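PDB 1VYD: cytochrome c2 from Rhodobacter capsulatus, which carries electrons through its heme, serving as the donor to oxidized bacteriochlorophyll in the photophosphorylation pathway of purple non-sulfur photosynthetic bacteria. Local coordinates for residues A[14-19]-A[31-36]; A[38-43]-A[109-114]. The protein carries 1 engineered substitution. All blocks are in the same frame, centred on the assembly; numbering follows the deposited sequence.

Interaction 1. Residues A[14-19]-A[31-36]; sequences KTCHSI and AKTGPN. With HEM (protoporphyrin IX containing Fe), chain C.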
ATOM      1  N   LYS A  14       4.636   9.247   2.566  1.00 23.83           N
ATOM      2  CA  LYS A  14       4.932  10.221   1.491  1.00 27.83           C
ATOM      3  C   LYS A  14       6.407  10.319   1.139  1.00 27.05           C
ATOM      4  O   LYS A  14       6.697  10.787   0.038  1.00 26.07           O
ATOM      5  CB  LYS A  14       4.442  11.638   1.785  1.00 27.60           C
ATOM      6  CG  LYS A  14       5.355  12.590   2.437  1.00 34.38           C
ATOM      7  CD  LYS A  14       5.011  14.048   2.090  1.00 42.55           C
ATOM      8  CE  LYS A  14       6.202  14.681   1.323  1.00 45.65           C
ATOM      9  NZ  LYS A  14       6.671  15.917   2.083  1.00 48.17           N
ATOM     10  N   THR A  15       7.283   9.774   1.946  1.00 24.49           N
ATOM     11  CA  THR A  15       8.712   9.744   1.606  1.00 29.38           C
ATOM     12  C   THR A  15       8.940   8.813   0.422  1.00 29.63           C
ATOM     13  O   THR A  15      10.017   8.841  -0.152  1.00 31.00           O
ATOM     14  CB  THR A  15       9.352   9.034   2.855  1.00 32.88           C
ATOM     15  OG1 THR A  15       9.045   9.843   3.982  1.00 38.46           O
ATOM     16  CG2 THR A  15      10.848   9.028   2.780  1.00 35.90           C
ATOM     17  N   CYS A  16       8.050   7.842   0.132  1.00 26.87           N
ATOM     18  CA  CYS A  16       8.249   7.003  -1.041  1.00 26.71           C
ATOM     19  C   CYS A  16       7.067   6.956  -2.001  1.00 26.16           C
ATOM     20  O   CYS A  16       7.208   6.631  -3.156  1.00 23.36           O
ATOM     21  CB  CYS A  16       8.419   5.586  -0.532  1.00 29.95           C
ATOM     22  SG  CYS A  16       9.948   5.553   0.464  1.00 29.44           S
ATOM     23  N   HIS A  17       5.870   7.276  -1.479  1.00 25.65           N
ATOM     24  CA  HIS A  17       4.648   7.252  -2.220  1.00 24.44           C
ATOM     25  C   HIS A  17       4.011   8.586  -2.470  1.00 23.35           C
ATOM     26  O   HIS A  17       3.930   9.410  -1.564  1.00 27.60           O
ATOM     27  CB  HIS A  17       3.628   6.449  -1.406  1.00 24.21           C
ATOM     28  CG  HIS A  17       3.902   4.982  -1.306  1.00 26.10           C
ATOM     29  ND1 HIS A  17       3.747   4.086  -2.347  1.00 25.01           N
ATOM     30  CD2 HIS A  17       4.340   4.256  -0.223  1.00 26.70           C
ATOM     31  CE1 HIS A  17       3.926   2.855  -1.887  1.00 25.26           C
ATOM     32  NE2 HIS A  17       4.262   2.936  -0.622  1.00 25.79           N
ATOM     33  N   SER A  18       3.247   8.700  -3.527  1.00 25.40           N
ATOM     34  CA  SER A  18       2.315   9.772  -3.818  1.00 23.23           C
ATOM     35  C   SER A  18       0.898   9.256  -3.935  1.00 24.33           C
ATOM     36  O   SER A  18       0.562   8.063  -3.910  1.00 25.03           O
ATOM     37  CB  SER A  18       2.672  10.446  -5.157  1.00 22.91           C
ATOM     38  OG  SER A  18       3.953  11.044  -4.974  1.00 24.49           O
ATOM     39  N   ILE A  19      -0.030  10.228  -4.056  1.00 24.32           N
ATOM     40  CA  ILE A  19      -1.445   9.890  -4.238  1.00 23.29           C
ATOM     41  C   ILE A  19      -1.936  10.799  -5.391  1.00 24.14           C
ATOM     42  O   ILE A  19      -2.049  12.022  -5.266  1.00 22.78           O
ATOM     43  CB  ILE A  19      -2.344  10.014  -3.020  1.00 25.06           C
ATOM     44  CG1 ILE A  19      -1.806   9.172  -1.832  1.00 25.70           C
ATOM     45  CG2 ILE A  19      -3.737   9.507  -3.393  1.00 23.13           C
ATOM     46  CD1 ILE A  19      -2.736   9.114  -0.659  1.00 24.42           C
ATOM     47  N   ALA A  31       7.063  11.094  -2.965  1.00 27.19           N
ATOM     48  CA  ALA A  31       8.153  10.625  -3.847  1.00 28.35           C
ATOM     49  C   ALA A  31       7.571   9.599  -4.836  1.00 27.95           C
ATOM     50  O   ALA A  31       6.387   9.249  -4.829  1.00 26.33           O
ATOM     51  CB  ALA A  31       9.294  10.023  -3.048  1.00 27.79           C
ATOM     52  N   LYS A  32       8.449   9.072  -5.673  1.00 27.88           N
ATOM     53  CA  LYS A  32       8.073   8.128  -6.706  1.00 28.10           C
ATOM     54  C   LYS A  32       8.882   6.868  -6.576  1.00 27.80           C
ATOM     55  O   LYS A  32       8.847   6.103  -7.534  1.00 31.49           O
ATOM     56  CB  LYS A  32       8.194   8.836  -8.084  1.00 31.06           C
ATOM     57  CG  LYS A  32       6.951   9.762  -8.224  1.00 34.26           C
ATOM     58  CD  LYS A  32       7.008  10.985  -8.998  1.00 37.74           C
ATOM     59  CE  LYS A  32       5.764  11.850  -9.043  1.00 40.10           C
ATOM     60  NZ  LYS A  32       5.356  12.351  -7.677  1.00 43.27           N
ATOM     61  N   THR A  33       9.363   6.462  -5.402  1.00 24.33           N
ATOM     62  CA  THR A  33      10.111   5.187  -5.421  1.00 26.39           C
ATOM     63  C   THR A  33       9.228   4.026  -4.941  1.00 26.02           C
ATOM     64  O   THR A  33       9.606   2.894  -5.189  1.00 21.71           O
ATOM     65  CB  THR A  33      11.351   5.339  -4.529  1.00 30.01           C
ATOM     66  OG1 THR A  33      10.716   5.706  -3.304  1.00 29.66           O
ATOM     67  CG2 THR A  33      12.314   6.467  -4.984  1.00 29.92           C
ATOM     68  N   GLY A  34       8.011   4.326  -4.466  1.00 22.56           N
ATOM     69  CA  GLY A  34       6.957   3.332  -4.341  1.00 22.35           C
ATOM     70  C   GLY A  34       5.844   3.780  -5.337  1.00 22.24           C
ATOM     71  O   GLY A  34       5.776   4.928  -5.776  1.00 20.95           O
ATOM     72  N   PRO A  35       4.916   2.885  -5.639  1.00 21.69           N
ATOM     73  CA  PRO A  35       3.855   3.188  -6.554  1.00 21.52           C
ATOM     74  C   PRO A  35       2.776   4.107  -5.992  1.00 24.04           C
ATOM     75  O   PRO A  35       2.621   4.231  -4.744  1.00 21.92           O
ATOM     76  CB  PRO A  35       3.181   1.828  -6.736  1.00 23.79           C
ATOM     77  CG  PRO A  35       3.578   0.960  -5.591  1.00 22.19           C
ATOM     78  CD  PRO A  35       4.894   1.500  -5.097  1.00 20.05           C
ATOM     79  N   ASN A  36       2.088   4.685  -6.991  1.00 22.57           N
ATOM     80  CA  ASN A  36       0.924   5.536  -6.686  1.00 20.89           C
ATOM     81  C   ASN A  36      -0.027   4.818  -5.745  1.00 19.79           C
ATOM     82  O   ASN A  36      -0.413   3.743  -6.174  1.00 19.97           O
ATOM     83  CB  ASN A  36       0.292   5.934  -8.024  1.00 22.12           C
ATOM     84  CG  ASN A  36      -0.802   6.998  -7.890  1.00 26.61           C
ATOM     85  OD1 ASN A  36      -1.060   7.401  -6.739  1.00 26.22           O
ATOM     86  ND2 ASN A  36      -1.421   7.345  -9.017  1.00 27.04           N
TER
HETATM   87  CHA HEM C1117       4.262  -1.060  -1.825  1.00 25.42           C
HETATM   88  CHB HEM C1117       1.414   1.231   1.397  1.00 23.55           C
HETATM   89  CHC HEM C1117       5.363   3.336   3.331  1.00 22.83           C
HETATM   90  CHD HEM C1117       8.026   1.703  -0.413  1.00 23.53           C
HETATM   91  C1A HEM C1117       3.179  -0.663  -1.048  1.00 23.79           C
HETATM   92  C2A HEM C1117       1.815  -1.130  -1.190  1.00 24.74           C
HETATM   93  C3A HEM C1117       1.080  -0.505  -0.296  1.00 23.13           C
HETATM   94  C4A HEM C1117       1.936   0.371   0.443  1.00 23.40           C
HETATM   95  CMA HEM C1117      -0.419  -0.517   0.085  1.00 27.42           C
HETATM   96  CAA HEM C1117       1.396  -2.191  -2.266  1.00 23.06           C
HETATM   97  CBA HEM C1117       0.971  -1.468  -3.523  1.00 23.66           C
HETATM   98  CGA HEM C1117       0.517  -2.279  -4.718  1.00 25.21           C
HETATM   99  O1A HEM C1117       0.430  -3.539  -4.635  1.00 26.00           O
HETATM  100  O2A HEM C1117       0.409  -1.592  -5.761  1.00 23.17           O
HETATM  101  C1B HEM C1117       2.288   1.982   2.158  1.00 21.50           C
HETATM  102  C2B HEM C1117       1.859   2.750   3.301  1.00 23.67           C
HETATM  103  C3B HEM C1117       2.969   3.278   3.834  1.00 23.50           C
HETATM  104  C4B HEM C1117       4.093   2.928   3.029  1.00 22.22           C
HETATM  105  CMB HEM C1117       0.367   2.912   3.754  1.00 21.52           C
HETATM  106  CAB HEM C1117       3.125   4.092   5.143  1.00 23.40           C
HETATM  107  CBB HEM C1117       2.584   3.586   6.313  1.00 24.22           C
HETATM  108  C1C HEM C1117       6.411   3.065   2.457  1.00 24.27           C
HETATM  109  C2C HEM C1117       7.747   3.627   2.601  1.00 22.05           C
HETATM  110  C3C HEM C1117       8.473   3.164   1.603  1.00 24.33           C
HETATM  111  C4C HEM C1117       7.634   2.318   0.773  1.00 25.14           C
HETATM  112  CMC HEM C1117       8.090   4.609   3.736  1.00 21.81           C
HETATM  113  CAC HEM C1117       9.981   3.318   1.314  1.00 28.10           C
HETATM  114  CBC HEM C1117      10.933   3.444   2.296  1.00 29.21           C
HETATM  115  C1D HEM C1117       7.212   0.848  -1.133  1.00 22.26           C
HETATM  116  C2D HEM C1117       7.680  -0.005  -2.193  1.00 21.39           C
HETATM  117  C3D HEM C1117       6.639  -0.765  -2.583  1.00 22.27           C
HETATM  118  C4D HEM C1117       5.511  -0.458  -1.736  1.00 25.18           C
HETATM  119  CMD HEM C1117       9.112   0.061  -2.747  1.00 21.32           C
HETATM  120  CAD HEM C1117       6.587  -1.879  -3.627  1.00 24.71           C
HETATM  121  CBD HEM C1117       6.774  -3.229  -2.843  1.00 27.00           C
HETATM  122  CGD HEM C1117       7.456  -4.344  -3.583  1.00 30.22           C
HETATM  123  O1D HEM C1117       7.803  -5.284  -2.824  1.00 32.31           O
HETATM  124  O2D HEM C1117       7.794  -4.238  -4.803  1.00 30.83           O
HETATM  125  NA  HEM C1117       3.215   0.251  -0.049  1.00 22.97           N
HETATM  126  NB  HEM C1117       3.628   2.141   1.979  1.00 21.55           N
HETATM  127  NC  HEM C1117       6.366   2.257   1.342  1.00 24.22           N
HETATM  128  ND  HEM C1117       5.888   0.538  -0.839  1.00 22.25           N
HETATM  129 FE   HEM C1117       4.785   1.283   0.611  1.00 25.71          FE
HETATM  130  O   HOH W   1       4.397   7.167  -5.721  1.00 25.72           O
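His-17 ND1 donates to Pro-35 O at 2.7 Å (154° at the hydrogen); ND1 approaches in the plane of the Pro-35 carbonyl, and Pro-35 O lies only 9° off the plane of the imidazole. Across the same imidazole, NE2 of His-17 binds the heme iron at 2.1 Å, with Met-96 as the other axial ligand. Held at ND1 and at NE2, the ring is fixed in rotation, and the bond from ND1 probably strengthens its donation to iron. This is the CXXCH segment of cytochrome c, in which Cys-13 and Cys-16 hold the heme covalently. Pro-35 CD closes against His-17 CE1 at 3.6 Å. Gly-34 sits where a beta carbon would collide with that ring.

Further out, Cys-16 O takes Gly-34 N at 2.8 Å, plus a weak bond from Thr-33 N, so the 31-36 backbone wraps round this carbonyl. Ser-18 carries the next layer: with OG anti to its own carbonyl carbon (chi1 -64°), the hydroxyl donates to Ala-31 O at 3.0 Å, from above the carbonyl plane. Ser-18 OG in turn accepts from Gly-30 N, and weakly from Lys-32 NZ. An alanine in place of Ser-18 would probably leave Gly-30 N without its acceptor, Ala-31 O without this donor and the Lys-32 ammonium freer to swing. A water accepts from Ser-18 N and donates to both Ala-31 O and Gly-34 O, the latter at 2.6 Å from the water oxygen.

Interaction 2. Residues A[38-43]-A[109-114]; sequences YGVVGR and AYLASV. With HEM (protoporphyrin IX containing Fe), chain C.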
ATOM      1  N   TYR A  38      -3.276   6.088  -4.954  1.00 21.88           N
ATOM      2  CA  TYR A  38      -4.637   6.430  -5.322  1.00 22.48           C
ATOM      3  C   TYR A  38      -5.343   5.199  -5.842  1.00 22.01           C
ATOM      4  O   TYR A  38      -4.746   4.572  -6.716  1.00 20.56           O
ATOM      5  CB  TYR A  38      -4.646   7.454  -6.531  1.00 21.71           C
ATOM      6  CG  TYR A  38      -6.071   7.916  -6.868  1.00 21.41           C
ATOM      7  CD1 TYR A  38      -6.911   7.233  -7.746  1.00 21.48           C
ATOM      8  CD2 TYR A  38      -6.555   9.068  -6.257  1.00 23.06           C
ATOM      9  CE1 TYR A  38      -8.198   7.630  -8.038  1.00 22.34           C
ATOM     10  CE2 TYR A  38      -7.837   9.559  -6.505  1.00 22.71           C
ATOM     11  CZ  TYR A  38      -8.629   8.809  -7.395  1.00 25.32           C
ATOM     12  OH  TYR A  38      -9.869   9.293  -7.640  1.00 22.01           O
ATOM     13  N   GLY A  39      -6.516   4.823  -5.382  1.00 23.89           N
ATOM     14  CA  GLY A  39      -7.242   3.662  -5.812  1.00 23.58           C
ATOM     15  C   GLY A  39      -6.620   2.345  -5.416  1.00 25.25           C
ATOM     16  O   GLY A  39      -6.959   1.284  -5.923  1.00 25.17           O
ATOM     17  N   VAL A  40      -5.739   2.300  -4.418  1.00 27.62           N
ATOM     18  CA  VAL A  40      -5.069   1.000  -4.073  1.00 25.76           C
ATOM     19  C   VAL A  40      -6.037   0.154  -3.289  1.00 25.15           C
ATOM     20  O   VAL A  40      -5.860  -1.027  -3.240  1.00 27.45           O
ATOM     21  CB  VAL A  40      -3.769   1.191  -3.285  1.00 25.22           C
ATOM     22  CG1 VAL A  40      -4.050   1.808  -1.880  1.00 26.19           C
ATOM     23  CG2 VAL A  40      -3.077  -0.151  -3.043  1.00 25.57           C
ATOM     24  N   VAL A  41      -7.074   0.671  -2.631  1.00 26.62           N
ATOM     25  CA  VAL A  41      -8.092  -0.135  -1.991  1.00 25.71           C
ATOM     26  C   VAL A  41      -8.951  -0.847  -3.056  1.00 28.89           C
ATOM     27  O   VAL A  41      -9.659  -0.191  -3.839  1.00 30.77           O
ATOM     28  CB  VAL A  41      -8.986   0.625  -0.993  1.00 26.27           C
ATOM     29  CG1 VAL A  41      -9.992  -0.341  -0.307  1.00 25.33           C
ATOM     30  CG2 VAL A  41      -8.109   1.183   0.145  1.00 22.31           C
ATOM     31  N   GLY A  42      -8.903  -2.186  -3.166  1.00 25.87           N
ATOM     32  CA  GLY A  42      -9.690  -2.888  -4.148  1.00 24.28           C
ATOM     33  C   GLY A  42      -8.843  -3.195  -5.355  1.00 28.66           C
ATOM     34  O   GLY A  42      -9.290  -3.811  -6.304  1.00 30.30           O
ATOM     35  N   ARG A  43      -7.566  -2.774  -5.392  1.00 28.21           N
ATOM     36  CA  ARG A  43      -6.782  -3.054  -6.597  1.00 26.04           C
ATOM     37  C   ARG A  43      -5.897  -4.306  -6.457  1.00 24.69           C
ATOM     38  O   ARG A  43      -5.546  -4.594  -5.315  1.00 22.30           O
ATOM     39  CB  ARG A  43      -5.874  -1.845  -6.819  1.00 24.79           C
ATOM     40  CG  ARG A  43      -4.887  -2.000  -7.964  1.00 24.29           C
ATOM     41  CD  ARG A  43      -4.233  -0.626  -8.259  1.00 27.08           C
ATOM     42  NE  ARG A  43      -3.005  -0.345  -7.557  1.00 28.52           N
ATOM     43  CZ  ARG A  43      -2.471   0.778  -7.064  1.00 33.05           C
ATOM     44  NH1 ARG A  43      -1.247   0.850  -6.441  1.00 29.70           N
ATOM     45  NH2 ARG A  43      -3.000   2.016  -7.091  1.00 29.82           N
ATOM     46  N   ALA A 109      -8.072   3.506   6.145  1.00 32.54           N
ATOM     47  CA  ALA A 109      -9.345   4.223   5.985  1.00 32.86           C
ATOM     48  C   ALA A 109      -9.103   5.503   5.184  1.00 33.54           C
ATOM     49  O   ALA A 109      -9.885   5.900   4.331  1.00 36.15           O
ATOM     50  CB  ALA A 109      -9.926   4.704   7.319  1.00 31.55           C
ATOM     51  N   TYR A 110      -7.988   6.197   5.487  1.00 32.06           N
ATOM     52  CA  TYR A 110      -7.666   7.383   4.712  1.00 30.32           C
ATOM     53  C   TYR A 110      -7.443   7.012   3.228  1.00 30.46           C
ATOM     54  O   TYR A 110      -7.778   7.804   2.350  1.00 30.81           O
ATOM     55  CB  TYR A 110      -6.412   8.062   5.299  1.00 28.40           C
ATOM     56  CG  TYR A 110      -5.841   9.127   4.396  1.00 25.90           C
ATOM     57  CD1 TYR A 110      -6.594  10.271   4.134  1.00 26.44           C
ATOM     58  CD2 TYR A 110      -4.626   8.989   3.766  1.00 27.78           C
ATOM     59  CE1 TYR A 110      -6.160  11.264   3.261  1.00 27.40           C
ATOM     60  CE2 TYR A 110      -4.098   9.983   2.923  1.00 26.38           C
ATOM     61  CZ  TYR A 110      -4.913  11.065   2.631  1.00 29.43           C
ATOM     62  OH  TYR A 110      -4.433  12.061   1.792  1.00 29.79           O
ATOM     63  N   LEU A 111      -6.778   5.919   2.874  1.00 30.16           N
ATOM     64  CA  LEU A 111      -6.583   5.575   1.467  1.00 32.73           C
ATOM     65  C   LEU A 111      -7.902   5.243   0.762  1.00 33.97           C
ATOM     66  O   LEU A 111      -8.096   5.655  -0.393  1.00 35.29           O
ATOM     67  CB  LEU A 111      -5.547   4.450   1.265  1.00 29.39           C
ATOM     68  CG  LEU A 111      -4.108   4.769   1.705  1.00 28.36           C
ATOM     69  CD1 LEU A 111      -3.244   3.519   1.877  1.00 27.17           C
ATOM     70  CD2 LEU A 111      -3.458   5.682   0.685  1.00 30.85           C
ATOM     71  N   ALA A 112      -8.875   4.621   1.434  1.00 34.78           N
ATOM     72  CA  ALA A 112     -10.179   4.328   0.833  1.00 36.44           C
ATOM     73  C   ALA A 112     -11.002   5.598   0.612  1.00 37.49           C
ATOM     74  O   ALA A 112     -11.788   5.671  -0.344  1.00 39.99           O
ATOM     75  CB  ALA A 112     -11.064   3.422   1.730  1.00 34.36           C
ATOM     76  N   SER A 113     -10.822   6.614   1.462  1.00 35.91           N
ATOM     77  CA  SER A 113     -11.691   7.769   1.372  1.00 37.22           C
ATOM     78  C   SER A 113     -11.240   8.769   0.324  1.00 39.00           C
ATOM     79  O   SER A 113     -12.016   9.649  -0.068  1.00 38.92           O
ATOM     80  CB  SER A 113     -11.727   8.495   2.729  1.00 38.21           C
ATOM     81  OG  SER A 113     -10.540   9.276   2.844  1.00 40.49           O
ATOM     82  N   VAL A 114     -10.041   8.589  -0.185  1.00 38.57           N
ATOM     83  CA  VAL A 114      -9.393   9.588  -1.033  1.00 39.60           C
ATOM     84  C   VAL A 114      -9.909   9.606  -2.449  1.00 37.81           C
ATOM     85  O   VAL A 114      -9.814  10.612  -3.135  1.00 37.37           O
ATOM     86  CB  VAL A 114      -7.865   9.257  -0.937  1.00 39.85           C
ATOM     87  CG1 VAL A 114      -7.345   8.573  -2.183  1.00 38.51           C
ATOM     88  CG2 VAL A 114      -7.148  10.539  -0.600  1.00 38.77           C
TER
HETATM   89  CHA HEM C1117       4.262  -1.060  -1.825  1.00 25.42           C
HETATM   90  CHB HEM C1117       1.414   1.231   1.397  1.00 23.55           C
HETATM   91  CHC HEM C1117       5.363   3.336   3.331  1.00 22.83           C
HETATM   92  CHD HEM C1117       8.026   1.703  -0.413  1.00 23.53           C
HETATM   93  C1A HEM C1117       3.179  -0.663  -1.048  1.00 23.79           C
HETATM   94  C2A HEM C1117       1.815  -1.130  -1.190  1.00 24.74           C
HETATM   95  C3A HEM C1117       1.080  -0.505  -0.296  1.00 23.13           C
HETATM   96  C4A HEM C1117       1.936   0.371   0.443  1.00 23.40           C
HETATM   97  CMA HEM C1117      -0.419  -0.517   0.085  1.00 27.42           C
HETATM   98  CAA HEM C1117       1.396  -2.191  -2.266  1.00 23.06           C
HETATM   99  CBA HEM C1117       0.971  -1.468  -3.523  1.00 23.66           C
HETATM  100  CGA HEM C1117       0.517  -2.279  -4.718  1.00 25.21           C
HETATM  101  O1A HEM C1117       0.430  -3.539  -4.635  1.00 26.00           O
HETATM  102  O2A HEM C1117       0.409  -1.592  -5.761  1.00 23.17           O
HETATM  103  C1B HEM C1117       2.288   1.982   2.158  1.00 21.50           C
HETATM  104  C2B HEM C1117       1.859   2.750   3.301  1.00 23.67           C
HETATM  105  C3B HEM C1117       2.969   3.278   3.834  1.00 23.50           C
HETATM  106  C4B HEM C1117       4.093   2.928   3.029  1.00 22.22           C
HETATM  107  CMB HEM C1117       0.367   2.912   3.754  1.00 21.52           C
HETATM  108  CAB HEM C1117       3.125   4.092   5.143  1.00 23.40           C
HETATM  109  CBB HEM C1117       2.584   3.586   6.313  1.00 24.22           C
HETATM  110  C1C HEM C1117       6.411   3.065   2.457  1.00 24.27           C
HETATM  111  C2C HEM C1117       7.747   3.627   2.601  1.00 22.05           C
HETATM  112  C3C HEM C1117       8.473   3.164   1.603  1.00 24.33           C
HETATM  113  C4C HEM C1117       7.634   2.318   0.773  1.00 25.14           C
HETATM  114  CMC HEM C1117       8.090   4.609   3.736  1.00 21.81           C
HETATM  115  CAC HEM C1117       9.981   3.318   1.314  1.00 28.10           C
HETATM  116  CBC HEM C1117      10.933   3.444   2.296  1.00 29.21           C
HETATM  117  C1D HEM C1117       7.212   0.848  -1.133  1.00 22.26           C
HETATM  118  C2D HEM C1117       7.680  -0.005  -2.193  1.00 21.39           C
HETATM  119  C3D HEM C1117       6.639  -0.765  -2.583  1.00 22.27           C
HETATM  120  C4D HEM C1117       5.511  -0.458  -1.736  1.00 25.18           C
HETATM  121  CMD HEM C1117       9.112   0.061  -2.747  1.00 21.32           C
HETATM  122  CAD HEM C1117       6.587  -1.879  -3.627  1.00 24.71           C
HETATM  123  CBD HEM C1117       6.774  -3.229  -2.843  1.00 27.00           C
HETATM  124  CGD HEM C1117       7.456  -4.344  -3.583  1.00 30.22           C
HETATM  125  O1D HEM C1117       7.803  -5.284  -2.824  1.00 32.31           O
HETATM  126  O2D HEM C1117       7.794  -4.238  -4.803  1.00 30.83           O
HETATM  127  NA  HEM C1117       3.215   0.251  -0.049  1.00 22.97           N
HETATM  128  NB  HEM C1117       3.628   2.141   1.979  1.00 21.55           N
HETATM  129  NC  HEM C1117       6.366   2.257   1.342  1.00 24.22           N
HETATM  130  ND  HEM C1117       5.888   0.538  -0.839  1.00 22.25           N
HETATM  131 FE   HEM C1117       4.785   1.283   0.611  1.00 25.71          FE
HETATM  132  O   HOH W   2      -8.027   3.507  -2.664  1.00 34.60           O
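One water oxygen is gripped by Val-41 and Leu-111: it accepts from Val-41 N at 3.0 Å and donates to Leu-111 O at 3.1 Å. It thus bridges a type II beta turn, Val-40 to Arg-43, to the last turns of helix 104-113, the C-terminal helix of the cytochrome c fold. The turn is closed by Arg-43 N donating to Val-40 O, and Gly-42 takes its third position with a positive phi of 98°, where a beta carbon would jam against the carbonyl oxygen of Val-41.

Beside the water the contact is apolar. Val-41 points at the helix, and because its CG1 is anti to the backbone N (chi1 -177°), CG2 is the methyl that reaches the helix. CG2 of Val-41 rests 3.8 Å from Ala-112 N and also meets the methyl of Ala-112 and CB of Leu-111. Val-40 adds a contact nearer the heme, its CG1 being 4.2 Å from Leu-111 CD1. Both residues also touch the heme rim: Val-40 CG2 lies 4.1 Å from heme CMA, while Leu-111 CD1 faces the methyl CMB. The pair therefore comes up to two methyls on the rim of the heme. At the other end, the Tyr-38 ring and Val-114 cross obliquely, CD2 of the tyrosine being 4.2 Å from CG1 of the valine.

Past the turn, Arg-43 serves the heme instead of the helix. One face of its guanidinium lies against Val-40 CA, and NH1 bonds Asn-36 O. The planar group presents its edge to the propionate, Arg-43 NH1 donating to heme O2A at 3.0 Å and nearly straight, 170° at the hydrogen.

After helix 3-9 the chain enters the heme-attachment segment, and interaction 1 closes the short loop that runs through strands 19-20 and 26-28 to residues 31-36. Interaction 2 opens only afterwards, so the two are in series, neither nested nor crossed; it spans 65 intervening residues to bring the loop at 38-43 against helix 104-113. Their centres are 14 Å apart, yet they meet directly. Ile-19 packs on both segments of interaction 2, with CD1 3.8 Å from Leu-111 CD2 and CG2 3.7 Å from Tyr-38 CA. Together they tie the small sheet, the 31-36 loop and the C-terminal helix round one heme.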